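Local structure of endonuclease V (Streptomyces avermitilis, 3GOC) at residues A[28-34]-A[187-192]; A[17-21]-A[87-91]; A[72-76]-A[99-105]; A[149-153]-A[181-185]. The protein probably initiates repair of deaminated bases by nicking DNA, with magnesium as cofactor, at the second phosphodiester bond 3' to a deoxyinosine. All coordinates share one frame; numbering follows the deposited sequence.

Interaction 1 of 4, residues A[28-34]-A[187-192]; sequences VILDEPG and VGHRVD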
loop_
_atom_site.group_PDB
_atom_site.type_symbol
_atom_site.label_atom_id
_atom_site.label_comp_id
_atom_site.label_asym_id
_atom_site.label_seq_id
_atom_site.Cartn_x
_atom_site.Cartn_y
_atom_site.Cartn_z
ATOM N N VAL A 28 -0.789 -10.003 22.728
ATOM C CA VAL A 28 -0.703 -9.132 21.562
ATOM C C VAL A 28 0.730 -8.703 21.270
ATOM O O VAL A 28 1.471 -8.318 22.174
ATOM C CB VAL A 28 -1.577 -7.867 21.747
ATOM C CG1 VAL A 28 -1.390 -6.918 20.568
ATOM C CG2 VAL A 28 -3.047 -8.264 21.870
ATOM N N ILE A 29 1.117 -8.784 20.001
ATOM C CA ILE A 29 2.452 -8.387 19.567
ATOM C C ILE A 29 2.327 -7.080 18.791
ATOM O O ILE A 29 1.577 -6.992 17.815
ATOM C CB ILE A 29 3.091 -9.481 18.688
ATOM C CG1 ILE A 29 3.334 -10.735 19.539
ATOM C CG2 ILE A 29 4.397 -8.976 18.081
ATOM C CD1 ILE A 29 3.788 -11.955 18.752
ATOM N N LEU A 30 3.065 -6.066 19.235
ATOM C CA LEU A 30 3.013 -4.744 18.618
ATOM C C LEU A 30 4.281 -4.305 17.887
ATOM O O LEU A 30 4.245 -3.369 17.086
ATOM C CB LEU A 30 2.671 -3.695 19.683
ATOM C CG LEU A 30 1.338 -3.834 20.428
ATOM C CD1 LEU A 30 1.279 -2.826 21.567
ATOM C CD2 LEU A 30 0.182 -3.620 19.464
ATOM N N ASP A 31 5.397 -4.974 18.151
ATOM C CA ASP A 31 6.649 -4.590 17.516
ATOM C C ASP A 31 7.064 -5.411 16.300
ATOM O O ASP A 31 8.201 -5.303 15.836
ATOM C CB ASP A 31 7.773 -4.562 18.555
ATOM C CG ASP A 31 7.691 -3.346 19.458
ATOM O OD1 ASP A 31 8.472 -3.257 20.431
ATOM O OD2 ASP A 31 6.844 -2.465 19.185
ATOM N N GLU A 32 6.149 -6.235 15.790
ATOM C CA GLU A 32 6.427 -7.021 14.585
ATOM C C GLU A 32 5.852 -6.203 13.429
ATOM O O GLU A 32 4.645 -5.983 13.355
ATOM C CB GLU A 32 5.746 -8.392 14.631
ATOM C CG GLU A 32 6.075 -9.252 13.410
ATOM C CD GLU A 32 5.557 -10.677 13.503
ATOM O OE1 GLU A 32 5.219 -11.133 14.619
ATOM O OE2 GLU A 32 5.510 -11.354 12.450
ATOM N N PRO A 33 6.711 -5.731 12.516
ATOM C CA PRO A 33 6.236 -4.931 11.381
ATOM C C PRO A 33 5.113 -5.585 10.587
ATOM O O PRO A 33 4.100 -4.946 10.288
ATOM C CB PRO A 33 7.501 -4.729 10.557
ATOM C CG PRO A 33 8.553 -4.617 11.642
ATOM C CD PRO A 33 8.183 -5.780 12.537
ATOM N N GLY A 34 5.291 -6.856 10.249
ATOM C CA GLY A 34 4.273 -7.559 9.496
ATOM C C GLY A 34 4.649 -7.746 8.040
ATOM O O GLY A 34 5.679 -7.249 7.588
ATOM N N VAL A 187 -3.961 -1.260 14.624
ATOM C CA VAL A 187 -3.267 -2.531 14.603
ATOM C C VAL A 187 -4.073 -3.558 15.381
ATOM O O VAL A 187 -4.771 -3.233 16.347
ATOM C CB VAL A 187 -1.867 -2.412 15.232
ATOM C CG1 VAL A 187 -1.014 -1.464 14.414
ATOM C CG2 VAL A 187 -1.985 -1.927 16.655
ATOM N N GLY A 188 -4.006 -4.799 14.924
ATOM C CA GLY A 188 -4.697 -5.860 15.614
ATOM C C GLY A 188 -3.667 -6.701 16.344
ATOM O O GLY A 188 -3.616 -6.725 17.577
ATOM N N HIS A 189 -2.822 -7.372 15.569
ATOM C CA HIS A 189 -1.797 -8.255 16.115
ATOM C C HIS A 189 -0.721 -8.522 15.059
ATOM O O HIS A 189 -1.026 -8.706 13.884
ATOM C CB HIS A 189 -2.470 -9.568 16.533
ATOM C CG HIS A 189 -1.540 -10.590 17.109
ATOM N ND1 HIS A 189 -0.739 -10.338 18.202
ATOM C CD2 HIS A 189 -1.355 -11.895 16.800
ATOM C CE1 HIS A 189 -0.107 -11.446 18.546
ATOM N NE2 HIS A 189 -0.465 -12.407 17.713
ATOM N N ARG A 190 0.539 -8.517 15.486
ATOM C CA ARG A 190 1.678 -8.798 14.612
ATOM C C ARG A 190 1.837 -7.918 13.365
ATOM O O ARG A 190 2.363 -8.367 12.349
ATOM C CB ARG A 190 1.649 -10.277 14.209
ATOM C CG ARG A 190 1.772 -11.242 15.392
ATOM C CD ARG A 190 1.818 -12.684 14.915
ATOM N NE ARG A 190 2.934 -12.893 13.999
ATOM C CZ ARG A 190 2.964 -13.814 13.040
ATOM N NH1 ARG A 190 1.936 -14.629 12.859
ATOM N NH2 ARG A 190 4.021 -13.904 12.238
ATOM N N VAL A 191 1.385 -6.670 13.447
ATOM C CA VAL A 191 1.508 -5.715 12.340
ATOM C C VAL A 191 1.699 -4.329 12.956
ATOM O O VAL A 191 1.064 -4.031 13.967
ATOM C CB VAL A 191 0.224 -5.672 11.468
ATOM C CG1 VAL A 191 0.416 -4.712 10.307
ATOM C CG2 VAL A 191 -0.124 -7.060 10.956
ATOM N N ASP A 192 2.572 -3.484 12.400
ATOM C CA ASP A 192 2.705 -2.148 12.977
ATOM C C ASP A 192 1.836 -1.158 12.202
ATOM O O ASP A 192 1.264 -1.506 11.163
ATOM C CB ASP A 192 4.173 -1.666 13.085
ATOM C CG ASP A 192 4.889 -1.515 11.750
ATOM O OD1 ASP A 192 4.246 -1.372 10.698
ATOM O OD2 ASP A 192 6.148 -1.519 11.774
HETATM O O HOH W 1 1.797 -2.668 16.282
HETATM O O HOH W 2 3.329 -10.568 10.928
#
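R190 and E32 run side by side and point the same way. The arginine CB lies 3.7 Å from E32 OE1. CG packs over the centre of its neighbour H189's imidazole and also reaches I29 CB. CD stays near the acid, and NE then donates to E32 OE1 at 3.0 Å, almost straight (170°) and in the guanidinium plane, though above the carboxylate plane. The bend at chi3 (58°) turns the guanidinium edge to the acid, where NH2 meets the syn lone pair of E32 OE2, completing a side-on, two-nitrogen salt bridge; NH1 turns instead to G135 O. With an alanine here, E32 would probably lose its charged partner, G135 O its bond and H189 the cover on one face.

Main-chain groups continue the seam: I29 N donates to the imidazole ND1 of H189 in the ring plane (3.0 Å), I29 O accepts from R190 N, and P33 O receives D192 N. One water joins L30 O to V191 O; another links E32 OE2 with R190 O.

Loop 28-34 covers the end of strand 183-189, which forms a classic beta bulge at G188 and H189 opposite T138 of strand 138-142; farther on, D192 N-caps helix 193-202, its OD1 bonded to H195.

Interaction 2 of 4, residues A[17-21]-A[87-91]; sequences ARAVQ and GLLAF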
loop_
_atom_site.group_PDB
_atom_site.type_symbol
_atom_site.label_atom_id
_atom_site.label_comp_id
_atom_site.label_asym_id
_atom_site.label_seq_id
_atom_site.Cartn_x
_atom_site.Cartn_y
_atom_site.Cartn_z
ATOM N N ALA A 17 -15.948 -11.758 30.800
ATOM C CA ALA A 17 -15.505 -11.312 29.486
ATOM C C ALA A 17 -14.368 -10.301 29.596
ATOM O O ALA A 17 -13.375 -10.398 28.874
ATOM C CB ALA A 17 -16.682 -10.715 28.701
ATOM N N ARG A 18 -14.513 -9.322 30.487
ATOM C CA ARG A 18 -13.458 -8.332 30.661
ATOM C C ARG A 18 -12.184 -9.016 31.151
ATOM O O ARG A 18 -11.078 -8.635 30.763
ATOM C CB ARG A 18 -13.875 -7.248 31.657
ATOM C CG ARG A 18 -14.983 -6.336 31.153
ATOM C CD ARG A 18 -15.059 -5.072 31.996
ATOM N NE ARG A 18 -15.300 -5.375 33.405
ATOM C CZ ARG A 18 -16.507 -5.515 33.944
ATOM N NH1 ARG A 18 -16.629 -5.802 35.229
ATOM N NH2 ARG A 18 -17.592 -5.347 33.201
ATOM N N ALA A 19 -12.341 -10.031 31.995
ATOM C CA ALA A 19 -11.191 -10.763 32.515
ATOM C C ALA A 19 -10.463 -11.464 31.371
ATOM O O ALA A 19 -9.234 -11.517 31.356
ATOM C CB ALA A 19 -11.642 -11.778 33.564
ATOM N N VAL A 20 -11.220 -11.998 30.416
ATOM C CA VAL A 20 -10.620 -12.673 29.266
ATOM C C VAL A 20 -9.836 -11.647 28.455
ATOM O O VAL A 20 -8.717 -11.911 28.017
ATOM C CB VAL A 20 -11.694 -13.344 28.360
ATOM C CG1 VAL A 20 -11.054 -13.847 27.065
ATOM C CG2 VAL A 20 -12.352 -14.504 29.097
ATOM N N GLN A 21 -10.416 -10.466 28.263
ATOM C CA GLN A 21 -9.736 -9.421 27.504
ATOM C C GLN A 21 -8.419 -9.017 28.154
ATOM O O GLN A 21 -7.402 -8.902 27.474
ATOM C CB GLN A 21 -10.626 -8.183 27.372
ATOM C CG GLN A 21 -11.931 -8.425 26.632
ATOM C CD GLN A 21 -12.729 -7.149 26.457
ATOM O OE1 GLN A 21 -12.907 -6.390 27.406
ATOM N NE2 GLN A 21 -13.230 -6.915 25.247
ATOM N N GLY A 87 -18.176 -2.639 24.151
ATOM C CA GLY A 87 -16.868 -2.915 24.716
ATOM C C GLY A 87 -16.577 -4.404 24.753
ATOM O O GLY A 87 -15.426 -4.818 24.896
ATOM N N LEU A 88 -17.625 -5.211 24.619
ATOM C CA LEU A 88 -17.495 -6.671 24.629
ATOM C C LEU A 88 -18.204 -7.283 23.428
ATOM O O LEU A 88 -18.566 -8.458 23.448
ATOM C CB LEU A 88 -18.107 -7.243 25.910
ATOM C CG LEU A 88 -17.539 -6.748 27.242
ATOM C CD1 LEU A 88 -18.395 -7.284 28.380
ATOM C CD2 LEU A 88 -16.094 -7.203 27.411
ATOM N N LEU A 89 -18.391 -6.488 22.381
ATOM C CA LEU A 89 -19.095 -6.947 21.193
ATOM C C LEU A 89 -18.463 -8.132 20.471
ATOM O O LEU A 89 -19.167 -8.922 19.840
ATOM C CB LEU A 89 -19.273 -5.780 20.222
ATOM C CG LEU A 89 -20.116 -4.616 20.752
ATOM C CD1 LEU A 89 -20.291 -3.589 19.650
ATOM C CD2 LEU A 89 -21.467 -5.124 21.225
ATOM N N ALA A 90 -17.146 -8.269 20.567
ATOM C CA ALA A 90 -16.463 -9.372 19.902
ATOM C C ALA A 90 -16.875 -10.728 20.459
ATOM O O ALA A 90 -16.813 -11.741 19.756
ATOM C CB ALA A 90 -14.957 -9.209 20.021
ATOM N N PHE A 91 -17.284 -10.762 21.722
ATOM C CA PHE A 91 -17.682 -12.033 22.310
ATOM C C PHE A 91 -18.938 -12.625 21.691
ATOM O O PHE A 91 -19.269 -13.786 21.935
ATOM C CB PHE A 91 -17.839 -11.904 23.824
ATOM C CG PHE A 91 -16.532 -11.747 24.540
ATOM C CD1 PHE A 91 -15.977 -10.483 24.740
ATOM C CD2 PHE A 91 -15.826 -12.869 24.973
ATOM C CE1 PHE A 91 -14.731 -10.338 25.356
ATOM C CE2 PHE A 91 -14.582 -12.740 25.588
ATOM C CZ PHE A 91 -14.033 -11.470 25.783
HETATM O O HOH W 3 -14.291 -4.039 27.661
#
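F91, L88 and Q21 carry most of this contact, in which one side of helix 14-24 meets the turn at 87-91. The F91 ring turns one face to the helix so that the CB of A17 stands over its centre, 3.9 Å from the centroid and only 11° off the normal, a CH-pi contact. Its rim is lined by the helix as well: Q21 CG lies near the ring plane, 3.6 Å from F91 CE1, and V20 touches the outer end of the ring through CB and CG1. With chi1 at -71°, CG of F91 is anti to its carbonyl carbon, and the ring is carried toward the helix.

L88 fills the adjoining space with its two methyls. Both CD1 and CD2 reach the CB of A17, and CD2 also presses against the amide of Q21, 3.3 Å from Q21 OE1.

Q21 supplies the polar link. Its chain extends beyond CG past the phenylalanine edge, and NE2 donates to G87 O at 3.1 Å (161°), in the carbonyl plane and close to the plane of its own amide. A water donates to both Q21 OE1 and G87 O, closing a small ring of bonds that would fix the flip of the amide. H120 NE2 also bonds G87 O, and H129 meets F91 edge-to-face.

This is packing of a helix against a loop through a CH-pi contact and one side-chain-to-backbone hydrogen bond. The same loop, between strand 70-79 and helix 94-102, holds Y84, a residue predicted to interact with target DNA; the side chains of Y84 and L89 touch.

Interaction 3 of 4, residues A[72-76]-A[99-105]; sequences AEATA and AALDALP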
loop_
_atom_site.group_PDB
_atom_site.type_symbol
_atom_site.label_atom_id
_atom_site.label_comp_id
_atom_site.label_asym_id
_atom_site.label_seq_id
_atom_site.Cartn_x
_atom_site.Cartn_y
_atom_site.Cartn_z
ATOM N N ALA A 72 -10.361 -17.286 -2.684
ATOM C CA ALA A 72 -11.090 -18.221 -1.828
ATOM C C ALA A 72 -12.071 -17.479 -0.936
ATOM O O ALA A 72 -11.885 -16.301 -0.646
ATOM C CB ALA A 72 -10.109 -19.009 -0.972
ATOM N N GLU A 73 -13.120 -18.170 -0.506
ATOM C CA GLU A 73 -14.107 -17.563 0.379
ATOM C C GLU A 73 -14.834 -18.640 1.164
ATOM O O GLU A 73 -14.898 -19.792 0.739
ATOM C CB GLU A 73 -15.113 -16.731 -0.420
ATOM C CG GLU A 73 -15.899 -17.514 -1.447
ATOM C CD GLU A 73 -16.840 -16.635 -2.253
ATOM O OE1 GLU A 73 -16.377 -15.608 -2.794
ATOM O OE2 GLU A 73 -18.040 -16.972 -2.344
ATOM N N ALA A 74 -15.370 -18.263 2.321
ATOM C CA ALA A 74 -16.095 -19.204 3.163
ATOM C C ALA A 74 -16.984 -18.440 4.128
ATOM O O ALA A 74 -16.701 -17.294 4.462
ATOM C CB ALA A 74 -15.115 -20.077 3.939
ATOM N N THR A 75 -18.071 -19.070 4.557
ATOM C CA THR A 75 -18.971 -18.449 5.516
ATOM C C THR A 75 -19.326 -19.472 6.583
ATOM O O THR A 75 -19.101 -20.673 6.416
ATOM C CB THR A 75 -20.284 -17.953 4.858
ATOM O OG1 THR A 75 -20.962 -19.055 4.243
ATOM C CG2 THR A 75 -19.997 -16.883 3.823
ATOM N N ALA A 76 -19.872 -18.982 7.687
ATOM C CA ALA A 76 -20.287 -19.844 8.782
ATOM C C ALA A 76 -21.479 -19.191 9.466
ATOM O O ALA A 76 -21.585 -17.966 9.509
ATOM C CB ALA A 76 -19.149 -20.024 9.776
ATOM N N ALA A 99 -14.793 -19.976 12.786
ATOM C CA ALA A 99 -15.338 -21.062 11.973
ATOM C C ALA A 99 -15.249 -20.754 10.479
ATOM O O ALA A 99 -14.949 -21.634 9.664
ATOM C CB ALA A 99 -16.786 -21.337 12.371
ATOM N N ALA A 100 -15.523 -19.508 10.107
ATOM C CA ALA A 100 -15.445 -19.133 8.700
ATOM C C ALA A 100 -14.000 -19.238 8.228
ATOM O O ALA A 100 -13.733 -19.727 7.130
ATOM C CB ALA A 100 -15.975 -17.709 8.492
ATOM N N LEU A 101 -13.060 -18.776 9.051
ATOM C CA LEU A 101 -11.648 -18.854 8.671
ATOM C C LEU A 101 -11.220 -20.309 8.547
ATOM O O LEU A 101 -10.505 -20.680 7.612
ATOM C CB LEU A 101 -10.773 -18.142 9.711
ATOM C CG LEU A 101 -10.889 -16.614 9.744
ATOM C CD1 LEU A 101 -10.291 -16.104 11.039
ATOM C CD2 LEU A 101 -10.181 -15.999 8.541
ATOM N N ASP A 102 -11.663 -21.138 9.487
ATOM C CA ASP A 102 -11.305 -22.558 9.461
ATOM C C ASP A 102 -11.858 -23.269 8.233
ATOM O O ASP A 102 -11.310 -24.283 7.795
ATOM C CB ASP A 102 -11.807 -23.269 10.722
ATOM C CG ASP A 102 -11.011 -22.895 11.959
ATOM O OD1 ASP A 102 -9.861 -22.432 11.814
ATOM O OD2 ASP A 102 -11.531 -23.085 13.081
ATOM N N ALA A 103 -12.944 -22.738 7.678
ATOM C CA ALA A 103 -13.571 -23.336 6.506
ATOM C C ALA A 103 -12.847 -23.002 5.204
ATOM O O ALA A 103 -13.145 -23.580 4.159
ATOM C CB ALA A 103 -15.027 -22.903 6.416
ATOM N N LEU A 104 -11.903 -22.069 5.265
ATOM C CA LEU A 104 -11.145 -21.689 4.077
ATOM C C LEU A 104 -10.209 -22.811 3.660
ATOM O O LEU A 104 -9.738 -23.582 4.490
ATOM C CB LEU A 104 -10.315 -20.437 4.342
ATOM C CG LEU A 104 -11.065 -19.116 4.523
ATOM C CD1 LEU A 104 -10.094 -18.056 5.018
ATOM C CD2 LEU A 104 -11.710 -18.695 3.207
ATOM N N PRO A 105 -9.928 -22.912 2.359
ATOM C CA PRO A 105 -9.038 -23.950 1.833
ATOM C C PRO A 105 -7.571 -23.534 1.872
ATOM O O PRO A 105 -6.691 -24.301 1.490
ATOM C CB PRO A 105 -9.544 -24.132 0.409
ATOM C CG PRO A 105 -9.908 -22.737 0.028
ATOM C CD PRO A 105 -10.634 -22.223 1.264
#
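A72 opens the contact at the proline end of the second segment, its methyl resting on the ring of P105 with CB 3.9 Å from CG. L104 is beside it, and its CD2 comes within reach of the same alanine at a looser spacing. The strand then alternates. E73 directs its side chain away from 99-105, yet its backbone is still covered, since L104 CD2 lies 3.7 Å from E73 C. That methyl gets there because CG of L104 is anti to its carbonyl carbon (chi1 -70°); CD1 continues the extended chain, and CD2, the other branch, turns to the strand.

A74 is the most heavily covered residue of the strand segment. Its CB meets three things at once: the carbonyl oxygen of A100 at 3.5 Å, the methyl of A103 at 3.8 Å, and L104 CD2. T75 points away again, leaving its backbone near the CB of A100. A76 faces the helix once more, and its methyl lies 3.7 Å from the CB of A99 and a little farther from that of A100.

Small side chains on both partners are what permit so close an approach: the backbones come to 4.8 Å between T75 CA and A100 CA. Side chain meets side chain by apolar packing alone.

Strand 70-79 is the outermost strand of the sheet at this side, bonded through A72, A74 and A76 to V62, A60 and A58 of strand 55-64. Helix 94-102 lies against one face of it, within the beta-alpha-beta crossover to strand 110-114 of the RNase H-like fold, while E73 and T75 on the other face meet L219 of helix 211-228.

Interaction 4 of 4, residues A[149-153]-A[181-185]; sequences SYEDP and KPVFV
The Y150 ring receives the edge of F184 on one face, in an edge-to-face pair whose centroids are 5.0 Å apart and whose planes stand at 65°. The approach is off-centre: F184 CE2 lies above the plane near the rim, 3.4 Å from Y150 CE2, and F184 CZ runs on toward the tyrosine oxygen. P182 CG reaches Y150 CE1 obliquely at 4.2 Å. At the edge of the F184 ring, near its plane, are Y150 CZ and the amino nitrogen of K181.

Y150 holds CG between its backbone N and carbonyl carbon (chi1 69°), which throws the ring across toward strand 183-189. Cutting this tyrosine back to an alanine is likely to leave the F184 edge without the face it packs on and open a gap beside P182.

Each segment has part of a strand in the mixed sheet of the RNase H-like fold, the clan to which endonuclease V is assigned: the weakly bonded 149-150 and the start of 183-189. They are not neighbours there: strands 168-174 and 160-165 lie between 183-189 and the outermost strand 149-150, so the aromatic pair spans two intervening strands across one face, with A173 and L163 touching both rings.

Beyond the rings the contact continues through prolines. P153 CG meets P182 CG at 4.1 Å, the two rings crossing at a slant. K181, bent at chi2, brings its CE to 3.8 Å from Y150 OH, crossing the tyrosine at about a right angle; a second bend, at chi4, places NZ beside the F184 edge. R175 bonds P153 O, and R208 takes the carbonyl oxygens of K181 and P182.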
loop_
_atom_site.group_PDB
_atom_site.type_symbol
_atom_site.label_atom_id
_atom_site.label_comp_id
_atom_site.label_asym_id
_atom_site.label_seq_id
_atom_site.Cartn_x
_atom_site.Cartn_y
_atom_site.Cartn_z
ATOM N N SER A 149 -10.729 10.655 18.849
ATOM C CA SER A 149 -10.566 11.958 18.223
ATOM C C SER A 149 -9.382 11.967 17.271
ATOM O O SER A 149 -8.492 11.121 17.356
ATOM C CB SER A 149 -10.361 13.032 19.288
ATOM O OG SER A 149 -9.113 12.862 19.932
ATOM N N TYR A 150 -9.375 12.934 16.365
ATOM C CA TYR A 150 -8.297 13.043 15.403
ATOM C C TYR A 150 -8.335 14.379 14.689
ATOM O O TYR A 150 -9.397 14.986 14.533
ATOM C CB TYR A 150 -8.401 11.910 14.373
ATOM C CG TYR A 150 -9.598 12.025 13.448
ATOM C CD1 TYR A 150 -9.461 12.553 12.164
ATOM C CD2 TYR A 150 -10.865 11.607 13.859
ATOM C CE1 TYR A 150 -10.556 12.654 11.306
ATOM C CE2 TYR A 150 -11.971 11.710 13.010
ATOM C CZ TYR A 150 -11.805 12.232 11.735
ATOM O OH TYR A 150 -12.883 12.322 10.881
ATOM N N GLU A 151 -7.160 14.836 14.280
ATOM C CA GLU A 151 -7.029 16.074 13.525
ATOM C C GLU A 151 -7.222 15.637 12.079
ATOM O O GLU A 151 -6.826 14.528 11.713
ATOM C CB GLU A 151 -5.621 16.657 13.682
ATOM C CG GLU A 151 -5.245 17.063 15.098
ATOM C CD GLU A 151 -5.927 18.342 15.548
ATOM O OE1 GLU A 151 -5.661 18.790 16.685
ATOM O OE2 GLU A 151 -6.725 18.901 14.766
ATOM N N ASP A 152 -7.831 16.482 11.257
ATOM C CA ASP A 152 -8.026 16.129 9.855
ATOM C C ASP A 152 -6.681 15.846 9.197
ATOM O O ASP A 152 -5.774 16.674 9.242
ATOM C CB ASP A 152 -8.712 17.267 9.090
ATOM C CG ASP A 152 -10.155 17.459 9.496
ATOM O OD1 ASP A 152 -10.917 16.471 9.458
ATOM O OD2 ASP A 152 -10.530 18.602 9.842
ATOM N N PRO A 153 -6.525 14.662 8.590
ATOM C CA PRO A 153 -5.253 14.348 7.934
ATOM C C PRO A 153 -5.140 15.174 6.652
ATOM O O PRO A 153 -6.104 15.826 6.249
ATOM C CB PRO A 153 -5.371 12.851 7.648
ATOM C CG PRO A 153 -6.839 12.674 7.420
ATOM C CD PRO A 153 -7.449 13.518 8.521
ATOM N N LYS A 181 -13.643 11.601 2.975
ATOM C CA LYS A 181 -13.578 11.270 4.402
ATOM C C LYS A 181 -12.618 10.091 4.640
ATOM O O LYS A 181 -12.674 9.092 3.935
ATOM C CB LYS A 181 -14.988 10.913 4.884
ATOM C CG LYS A 181 -15.057 10.025 6.115
ATOM C CD LYS A 181 -14.595 10.752 7.361
ATOM C CE LYS A 181 -14.717 9.860 8.584
ATOM N NZ LYS A 181 -16.128 9.414 8.820
ATOM N N PRO A 182 -11.723 10.192 5.638
ATOM C CA PRO A 182 -10.795 9.079 5.873
ATOM C C PRO A 182 -11.417 7.870 6.564
ATOM O O PRO A 182 -12.578 7.908 6.996
ATOM C CB PRO A 182 -9.706 9.713 6.732
ATOM C CG PRO A 182 -10.472 10.731 7.534
ATOM C CD PRO A 182 -11.399 11.343 6.504
ATOM N N VAL A 183 -10.647 6.787 6.634
ATOM C CA VAL A 183 -11.089 5.586 7.334
ATOM C C VAL A 183 -10.196 5.538 8.562
ATOM O O VAL A 183 -9.256 6.323 8.674
ATOM C CB VAL A 183 -10.940 4.297 6.485
ATOM C CG1 VAL A 183 -11.917 4.348 5.321
ATOM C CG2 VAL A 183 -9.517 4.129 5.987
ATOM N N PHE A 184 -10.483 4.628 9.482
ATOM C CA PHE A 184 -9.733 4.559 10.722
ATOM C C PHE A 184 -9.061 3.224 10.909
ATOM O O PHE A 184 -9.696 2.194 11.131
ATOM C CB PHE A 184 -10.690 4.931 11.850
ATOM C CG PHE A 184 -11.381 6.239 11.597
ATOM C CD1 PHE A 184 -12.578 6.290 10.878
ATOM C CD2 PHE A 184 -10.753 7.434 11.942
ATOM C CE1 PHE A 184 -13.133 7.515 10.498
ATOM C CE2 PHE A 184 -11.291 8.661 11.572
ATOM C CZ PHE A 184 -12.486 8.705 10.843
ATOM N N VAL A 185 -7.739 3.277 10.811
ATOM C CA VAL A 185 -6.882 2.108 10.880
ATOM C C VAL A 185 -6.260 1.862 12.245
ATOM O O VAL A 185 -5.737 2.777 12.868
ATOM C CB VAL A 185 -5.740 2.268 9.855
ATOM C CG1 VAL A 185 -4.842 1.047 9.855
ATOM C CG2 VAL A 185 -6.328 2.514 8.475
#

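How the interactions relate
Interactions 1, 3 and 4 all reach the same mixed sheet, while interaction 2 joins helix 14-24 to the loop ahead of helix 94-102. Interactions 3 and 4 lie on opposite sides of the chain's centre, their own centres about 31 Å apart, one at each outermost strand. Interactions 1 and 4 share strand 183-189, with centres about 20 Å apart. Along the chain, interactions 3 and 4 come in series inside the long loop closed by interaction 1, and interaction 2 crosses both 1 and 3. Sequence-distant segments are thereby tied together around the sheet whose strands 41-49 and 110-114 contribute the magnesium ligands D46 and D114, with D217 of helix 211-228 a further ligand.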